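Local coordinates for endostatin (Mus musculus, PDB 1KOE), which inhibits angiogenesis as the C-terminal non-collagenous fragment of the collagen XVIII alpha1 chain, and binds heparin, at residues Ser144-Ser148 with Gly149-Glu153; Gln49-Tyr52 with Ser53-Arg56; Trp132-Thr136 with Thr137-Gly141. All coordinates share one frame; numbering follows the deposited sequence.

Contact 1. Residues Ser144-Ser148 with Gly149-Glu153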
loop_
_atom_site.group_PDB
_atom_site.type_symbol
_atom_site.label_atom_id
_atom_site.label_comp_id
_atom_site.label_asym_id
_atom_site.label_seq_id
_atom_site.Cartn_x
_atom_site.Cartn_y
_atom_site.Cartn_z
ATOM N N SER A 144 -1.313 -2.559 8.816
ATOM C CA SER A 144 -0.127 -2.115 9.521
ATOM C C SER A 144 -0.261 -0.674 10.006
ATOM O O SER A 144 -0.742 0.192 9.277
ATOM C CB SER A 144 1.066 -2.210 8.580
ATOM O OG SER A 144 2.255 -1.797 9.243
ATOM N N SER A 145 0.226 -0.410 11.216
ATOM C CA SER A 145 0.178 0.928 11.755
ATOM C C SER A 145 1.357 1.723 11.251
ATOM O O SER A 145 2.502 1.390 11.520
ATOM C CB SER A 145 0.245 0.912 13.278
ATOM O OG SER A 145 0.087 2.232 13.771
ATOM N N LEU A 146 1.067 2.815 10.569
ATOM C CA LEU A 146 2.103 3.686 10.062
ATOM C C LEU A 146 2.777 4.439 11.225
ATOM O O LEU A 146 3.886 4.968 11.075
ATOM C CB LEU A 146 1.481 4.667 9.069
ATOM C CG LEU A 146 2.251 4.937 7.786
ATOM C CD1 LEU A 146 2.813 3.642 7.204
ATOM C CD2 LEU A 146 1.296 5.618 6.821
ATOM N N LEU A 147 2.112 4.486 12.380
ATOM C CA LEU A 147 2.676 5.155 13.548
ATOM C C LEU A 147 3.912 4.404 14.045
ATOM O O LEU A 147 4.815 5.009 14.620
ATOM C CB LEU A 147 1.636 5.298 14.669
ATOM C CG LEU A 147 0.402 6.129 14.288
ATOM C CD1 LEU A 147 -0.645 6.042 15.359
ATOM C CD2 LEU A 147 0.778 7.548 14.026
ATOM N N SER A 148 3.980 3.103 13.780
ATOM C CA SER A 148 5.131 2.299 14.193
ATOM C C SER A 148 6.277 2.348 13.166
ATOM O O SER A 148 7.301 1.695 13.349
ATOM C CB SER A 148 4.705 0.846 14.419
ATOM O OG SER A 148 4.472 0.179 13.186
ATOM N N GLY A 149 6.093 3.109 12.088
ATOM C CA GLY A 149 7.105 3.214 11.050
ATOM C C GLY A 149 7.211 2.026 10.103
ATOM O O GLY A 149 8.130 1.987 9.291
ATOM N N ARG A 150 6.242 1.108 10.127
ATOM C CA ARG A 150 6.290 -0.081 9.267
ATOM C C ARG A 150 5.082 -0.186 8.344
ATOM O O ARG A 150 3.985 0.251 8.697
ATOM C CB ARG A 150 6.345 -1.351 10.126
ATOM C CG ARG A 150 7.563 -1.443 11.002
ATOM C CD ARG A 150 7.396 -2.530 12.057
ATOM N NE ARG A 150 6.329 -2.225 13.010
ATOM C CZ ARG A 150 5.890 -3.058 13.950
ATOM N NH1 ARG A 150 6.422 -4.264 14.083
ATOM N NH2 ARG A 150 4.905 -2.685 14.756
ATOM N N LEU A 151 5.282 -0.815 7.186
ATOM C CA LEU A 151 4.211 -1.023 6.204
ATOM C C LEU A 151 3.604 -2.416 6.271
ATOM O O LEU A 151 2.489 -2.617 5.810
ATOM C CB LEU A 151 4.744 -0.855 4.780
ATOM C CG LEU A 151 5.209 0.515 4.328
ATOM C CD1 LEU A 151 5.749 0.398 2.902
ATOM C CD2 LEU A 151 4.055 1.476 4.388
ATOM N N LEU A 152 4.330 -3.370 6.854
ATOM C CA LEU A 152 3.880 -4.761 6.881
ATOM C C LEU A 152 3.730 -5.415 8.257
ATOM O O LEU A 152 3.926 -6.615 8.408
ATOM C CB LEU A 152 4.776 -5.624 5.964
ATOM C CG LEU A 152 4.837 -5.271 4.465
ATOM C CD1 LEU A 152 5.964 -6.040 3.796
ATOM C CD2 LEU A 152 3.488 -5.588 3.792
ATOM N N GLU A 153 3.379 -4.616 9.254
ATOM C CA GLU A 153 3.115 -5.119 10.591
ATOM C C GLU A 153 1.982 -6.141 10.412
ATOM O O GLU A 153 1.171 -6.042 9.480
ATOM C CB GLU A 153 2.672 -3.946 11.461
ATOM C CG GLU A 153 2.412 -4.243 12.914
ATOM C CD GLU A 153 2.145 -2.975 13.715
ATOM O OE1 GLU A 153 1.859 -1.922 13.113
ATOM O OE2 GLU A 153 2.207 -3.021 14.961
#

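Contact 2. Residues Gln49-Tyr52 with Ser53-Arg56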
loop_
_atom_site.group_PDB
_atom_site.type_symbol
_atom_site.label_atom_id
_atom_site.label_comp_id
_atom_site.label_asym_id
_atom_site.label_seq_id
_atom_site.Cartn_x
_atom_site.Cartn_y
_atom_site.Cartn_z
ATOM N N GLN A 49 -2.949 -12.951 -6.410
ATOM C CA GLN A 49 -1.745 -12.157 -6.475
ATOM C C GLN A 49 -1.094 -11.874 -5.130
ATOM O O GLN A 49 -1.760 -11.429 -4.210
ATOM C CB GLN A 49 -2.132 -10.817 -7.133
ATOM C CG GLN A 49 -1.075 -9.743 -7.125
ATOM C CD GLN A 49 -0.214 -9.759 -8.368
ATOM O OE1 GLN A 49 -0.562 -9.140 -9.383
ATOM N NE2 GLN A 49 0.944 -10.416 -8.288
ATOM N N ASP A 50 0.192 -12.170 -5.015
ATOM C CA ASP A 50 0.935 -11.842 -3.804
ATOM C C ASP A 50 1.419 -10.406 -4.017
ATOM O O ASP A 50 1.836 -10.034 -5.116
ATOM C CB ASP A 50 2.170 -12.723 -3.659
ATOM C CG ASP A 50 1.827 -14.159 -3.413
ATOM O OD1 ASP A 50 0.963 -14.421 -2.554
ATOM O OD2 ASP A 50 2.408 -15.035 -4.079
ATOM N N LEU A 51 1.352 -9.594 -2.977
ATOM C CA LEU A 51 1.810 -8.209 -3.046
ATOM C C LEU A 51 3.255 -8.147 -3.574
ATOM O O LEU A 51 3.592 -7.301 -4.404
ATOM C CB LEU A 51 1.757 -7.600 -1.645
ATOM C CG LEU A 51 2.450 -6.268 -1.338
ATOM C CD1 LEU A 51 1.940 -5.194 -2.283
ATOM C CD2 LEU A 51 2.138 -5.890 0.112
ATOM N N TYR A 52 4.090 -9.077 -3.125
ATOM C CA TYR A 52 5.492 -9.085 -3.541
ATOM C C TYR A 52 5.730 -9.074 -5.053
ATOM O O TYR A 52 6.628 -8.388 -5.549
ATOM C CB TYR A 52 6.240 -10.267 -2.906
ATOM C CG TYR A 52 7.688 -10.299 -3.328
ATOM C CD1 TYR A 52 8.626 -9.410 -2.778
ATOM C CD2 TYR A 52 8.120 -11.187 -4.316
ATOM C CE1 TYR A 52 9.958 -9.402 -3.216
ATOM C CE2 TYR A 52 9.439 -11.184 -4.758
ATOM C CZ TYR A 52 10.349 -10.293 -4.208
ATOM O OH TYR A 52 11.629 -10.319 -4.688
ATOM N N SER A 53 4.890 -9.797 -5.782
ATOM C CA SER A 53 5.013 -9.941 -7.228
ATOM C C SER A 53 4.514 -8.821 -8.094
ATOM O O SER A 53 4.684 -8.885 -9.312
ATOM C CB SER A 53 4.287 -11.208 -7.659
ATOM O OG SER A 53 4.922 -12.343 -7.111
ATOM N N ILE A 54 3.900 -7.804 -7.496
ATOM C CA ILE A 54 3.329 -6.678 -8.241
ATOM C C ILE A 54 4.360 -5.835 -9.001
ATOM O O ILE A 54 4.041 -5.284 -10.061
ATOM C CB ILE A 54 2.492 -5.769 -7.321
ATOM C CG1 ILE A 54 1.222 -6.491 -6.884
ATOM C CG2 ILE A 54 2.128 -4.486 -8.025
ATOM C CD1 ILE A 54 0.385 -5.653 -5.948
ATOM N N VAL A 55 5.560 -5.693 -8.439
ATOM C CA VAL A 55 6.637 -4.939 -9.082
ATOM C C VAL A 55 7.423 -5.872 -10.010
ATOM O O VAL A 55 7.752 -6.988 -9.615
ATOM C CB VAL A 55 7.575 -4.304 -8.017
ATOM C CG1 VAL A 55 8.865 -3.793 -8.658
ATOM C CG2 VAL A 55 6.836 -3.161 -7.308
ATOM N N ARG A 56 7.669 -5.428 -11.247
ATOM C CA ARG A 56 8.407 -6.215 -12.254
ATOM C C ARG A 56 9.683 -6.760 -11.654
ATOM O O ARG A 56 10.402 -6.044 -10.952
ATOM C CB ARG A 56 8.755 -5.354 -13.481
#

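Contact 3. Residues Trp132-Thr136 with Thr137-Gly141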
loop_
_atom_site.group_PDB
_atom_site.type_symbol
_atom_site.label_atom_id
_atom_site.label_comp_id
_atom_site.label_asym_id
_atom_site.label_seq_id
_atom_site.Cartn_x
_atom_site.Cartn_y
_atom_site.Cartn_z
ATOM N N TRP A 132 -10.837 -8.163 -0.605
ATOM C CA TRP A 132 -11.280 -6.768 -0.602
ATOM C C TRP A 132 -12.674 -6.539 -1.138
ATOM O O TRP A 132 -12.959 -5.540 -1.803
ATOM C CB TRP A 132 -10.230 -5.898 -1.313
ATOM C CG TRP A 132 -8.852 -6.230 -0.812
ATOM C CD1 TRP A 132 -7.874 -6.923 -1.473
ATOM C CD2 TRP A 132 -8.356 -6.013 0.520
ATOM N NE1 TRP A 132 -6.806 -7.163 -0.634
ATOM C CE2 TRP A 132 -7.075 -6.616 0.594
ATOM C CE3 TRP A 132 -8.878 -5.372 1.657
ATOM C CZ2 TRP A 132 -6.307 -6.594 1.769
ATOM C CZ3 TRP A 132 -8.119 -5.352 2.816
ATOM C CH2 TRP A 132 -6.852 -5.958 2.865
ATOM N N ARG A 133 -13.564 -7.449 -0.775
ATOM C CA ARG A 133 -14.940 -7.358 -1.206
ATOM C C ARG A 133 -15.933 -7.101 -0.071
ATOM O O ARG A 133 -17.088 -6.747 -0.326
ATOM C CB ARG A 133 -15.334 -8.626 -1.980
ATOM C CG ARG A 133 -14.659 -8.741 -3.337
ATOM C CD ARG A 133 -15.253 -9.878 -4.165
ATOM N NE ARG A 133 -14.640 -9.886 -5.492
ATOM C CZ ARG A 133 -14.030 -10.937 -6.041
ATOM N NH1 ARG A 133 -13.969 -12.099 -5.384
ATOM N NH2 ARG A 133 -13.372 -10.791 -7.190
ATOM N N THR A 134 -15.487 -7.189 1.174
ATOM C CA THR A 134 -16.413 -6.980 2.267
ATOM C C THR A 134 -15.929 -5.986 3.304
ATOM O O THR A 134 -14.725 -5.854 3.532
ATOM C CB THR A 134 -16.710 -8.317 2.991
ATOM O OG1 THR A 134 -17.809 -8.136 3.907
ATOM C CG2 THR A 134 -15.477 -8.795 3.754
ATOM N N GLU A 135 -16.873 -5.266 3.896
ATOM C CA GLU A 135 -16.562 -4.325 4.960
ATOM C C GLU A 135 -17.321 -4.729 6.245
ATOM O O GLU A 135 -17.489 -3.921 7.164
ATOM C CB GLU A 135 -16.868 -2.878 4.549
ATOM C CG GLU A 135 -18.335 -2.547 4.217
ATOM C CD GLU A 135 -18.571 -1.041 4.251
ATOM O OE1 GLU A 135 -18.056 -0.338 3.356
ATOM O OE2 GLU A 135 -19.232 -0.548 5.194
ATOM N N THR A 136 -17.742 -5.990 6.316
ATOM C CA THR A 136 -18.458 -6.497 7.491
ATOM C C THR A 136 -17.533 -6.459 8.718
ATOM O O THR A 136 -16.308 -6.644 8.580
ATOM C CB THR A 136 -18.971 -7.933 7.249
ATOM O OG1 THR A 136 -19.868 -8.303 8.301
ATOM C CG2 THR A 136 -17.827 -8.919 7.206
ATOM N N THR A 137 -18.097 -6.235 9.913
ATOM C CA THR A 137 -17.252 -6.148 11.112
ATOM C C THR A 137 -16.545 -7.422 11.536
ATOM O O THR A 137 -15.465 -7.361 12.127
ATOM C CB THR A 137 -17.995 -5.591 12.350
ATOM O OG1 THR A 137 -19.018 -6.506 12.757
ATOM C CG2 THR A 137 -18.606 -4.241 12.056
ATOM N N GLY A 138 -17.159 -8.564 11.247
ATOM C CA GLY A 138 -16.585 -9.840 11.614
ATOM C C GLY A 138 -15.436 -10.315 10.754
ATOM O O GLY A 138 -14.648 -11.147 11.198
ATOM N N ALA A 139 -15.326 -9.828 9.525
ATOM C CA ALA A 139 -14.228 -10.265 8.665
ATOM C C ALA A 139 -12.978 -9.423 8.951
ATOM O O ALA A 139 -13.100 -8.283 9.411
ATOM C CB ALA A 139 -14.626 -10.135 7.210
ATOM N N THR A 140 -11.794 -9.977 8.683
ATOM C CA THR A 140 -10.565 -9.228 8.916
ATOM C C THR A 140 -9.651 -9.113 7.708
ATOM O O THR A 140 -9.707 -9.918 6.760
ATOM C CB THR A 140 -9.705 -9.797 10.086
ATOM O OG1 THR A 140 -9.208 -11.093 9.739
ATOM C CG2 THR A 140 -10.513 -9.860 11.378
ATOM N N GLY A 141 -8.777 -8.116 7.788
ATOM C CA GLY A 141 -7.783 -7.875 6.766
ATOM C C GLY A 141 -6.491 -7.547 7.488
ATOM O O GLY A 141 -6.517 -6.922 8.551
HETATM O O HOH W 1 -21.485 -7.133 10.964
#

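Contact 1. Residues Ser144-Ser148 with Gly149-Glu153
Ser144 and Glu153 meet at the base of a long beta-hairpin loop, which joins the antiparallel strands 140-145 and 155-158 of the three-stranded sheet. The inner, tight part of this loop is built round the buried hydroxyl of Ser144. Ser144 OG gives its proton to Arg150 O at 2.7 Å, coming from above the carbonyl plane. Ser144 OG also accepts from Glu153 N at 3.0 Å. With chi1 at -179° the hydroxyl swings away from its own N and lands between Arg150 O and Glu153 N. Two backbone groups from the far arm are thus tied to one side chain. Next to this, Leu146 and Leu151 lie side by side and point the same way, with Leu146 CD1 3.8 Å from Leu151 CD2. Leu146 also packs on Ile164.

A short 3-10 turn, 146-148, reverses the chain. Gly149, with a positive phi of 76°, closes it, and Gly149 N bonds to Leu146 O at 3.1 Å. Ser145 O accepts from both Ser148 N and Ser148 OG, which fixes the serine hydroxyl.

The other side is partly exposed to solvent. Polar groups of Ser148, Arg150 and Glu153 hold it, and one of their bonds is weak. Arg150 bends at chi3 and brings its NE to Ser148 OG at 3.0 Å, in the guanidinium plane. Arg150 NH2 makes the weak bond, to the same hydroxyl. Glu153 reaches this side with an extended chain, and its CG lies over one face of the guanidinium, offset toward the rim. The carboxylate divides its two oxygens between backbone and side chain. Glu153 OE2 forms a salt bridge with Arg150 NH2 at 2.7 Å, while Glu153 OE1 accepts from Ser145 N at 2.9 Å, nearly along its own C-O bond.

Contact 2. Residues Gln49-Tyr52 with Ser53-Arg56
The Gln49 amide has Ile54 CG1 over one face, almost directly above Gln49 CD at 3.9 Å. Near the amino edge lies Ser53 CB, 3.5 Å from Gln49 NE2. The bend at chi2 (92°) folds the amide back over the following turn, and the two side chains Gln49 and Ile54 cross at about a right angle. Gln49 NE2 adds a weak bond to Asp50 O. The Tyr52 ring turns to other parts of the fold, meeting the ring of Trp77, making an edge-to-face contact with Phe81 and bonding through its OH to Asp78.

The backbone forms two overlapping beta-turns in the long loop between strands 40-42 and 65-66. Ser53 N bonds to Asp50 O at 3.1 Å, and Ile54 N bonds to Leu51 O, also at 3.1 Å. The second bond is the straighter, at 166° against 138°. On the buried side Leu51 CD1 touches Ile54 CD1 at 4.0 Å. Leu51 continues onto Trp77, and Ile54 onto Ile168 of strand 166-169. Two arginines hold polar ends of the turn: Arg41 bonds to Gln49 OE1, and Arg123 forms a salt bridge with the Asp50 carboxylate.

Contact 3. Residues Trp132-Thr136 with Thr137-Gly141
The chain folds back between Thr136 and Ala139, and the end-to-end directions of residues 132-136 and 137-141 lie 155° apart. Across this bend Ala139 N makes a weak bond to Thr136 O at 3.5 Å.

Methyl groups fill the inside of the bend. Thr136 CG2 presses on Ala139 CB at 3.4 Å, closer than usual for two carbons. Thr134 CG2 reaches the same Ala139 CB at 3.8 Å. One alanine methyl therefore meets both threonine methyls. In Thr136 a chi1 of -169° sends OG1 away from the backbone N and leaves CG2 between N and the carbonyl carbon, on the side where Ala139 lies. Thr134 has nearly the same torsion. Thr134 OG1 accepts from Thr136 N at 3.2 Å, in a fairly straight bond of 163°, which ties the two residues together.

The outer side of the bend is polar and exposed. A water molecule lies 3.1 Å from Thr137 OG1 and has a longer, weak contact with Thr136 OG1. It bridges the two neighbouring hydroxyls.

The other end of the contact is buried. Trp132 points its six-membered ring to the backbone of Gly141, with Trp132 CH2 4.4 Å from Gly141 CA. Gly141 has no side chain to hold the indole off. The indole also meets Trp114, and its NE1 bonds to Ser45 O.

Beyond the bend Gly141 is backbone-bonded to Ala157 of strand 155-158. Ala139 and Thr140 bond to Cys159 and Cys129, which form a disulfide. The Thr134 hydroxyl bond makes an ST turn, and the beta-turn at Thr136-Ala139 follows it, leading from helix 129-132 into strand 140-145.

Overall arrangement
Contacts 1 and 3 sit at the two ends of strand 140-145. Contact 3 brings the chain into the strand, and contact 1 carries it out toward strand 155-158. Contact 2 lies beside the larger mixed sheet. It touches contact 1 where Leu51 CD2 meets Leu152 CD2 at 3.9 Å. Contacts 2 and 3 do not touch. The centre of contact 3 is about 17 Å from that of the chain, against about 11 and 12 Å for contacts 1 and 2, which are partly buried. Contact 3 is the most exposed of the three, though its Trp132 end is buried. Contact 1 relies on side-chain hydrogen bonds and a salt bridge. Contact 2 combines backbone turns with apolar anchors.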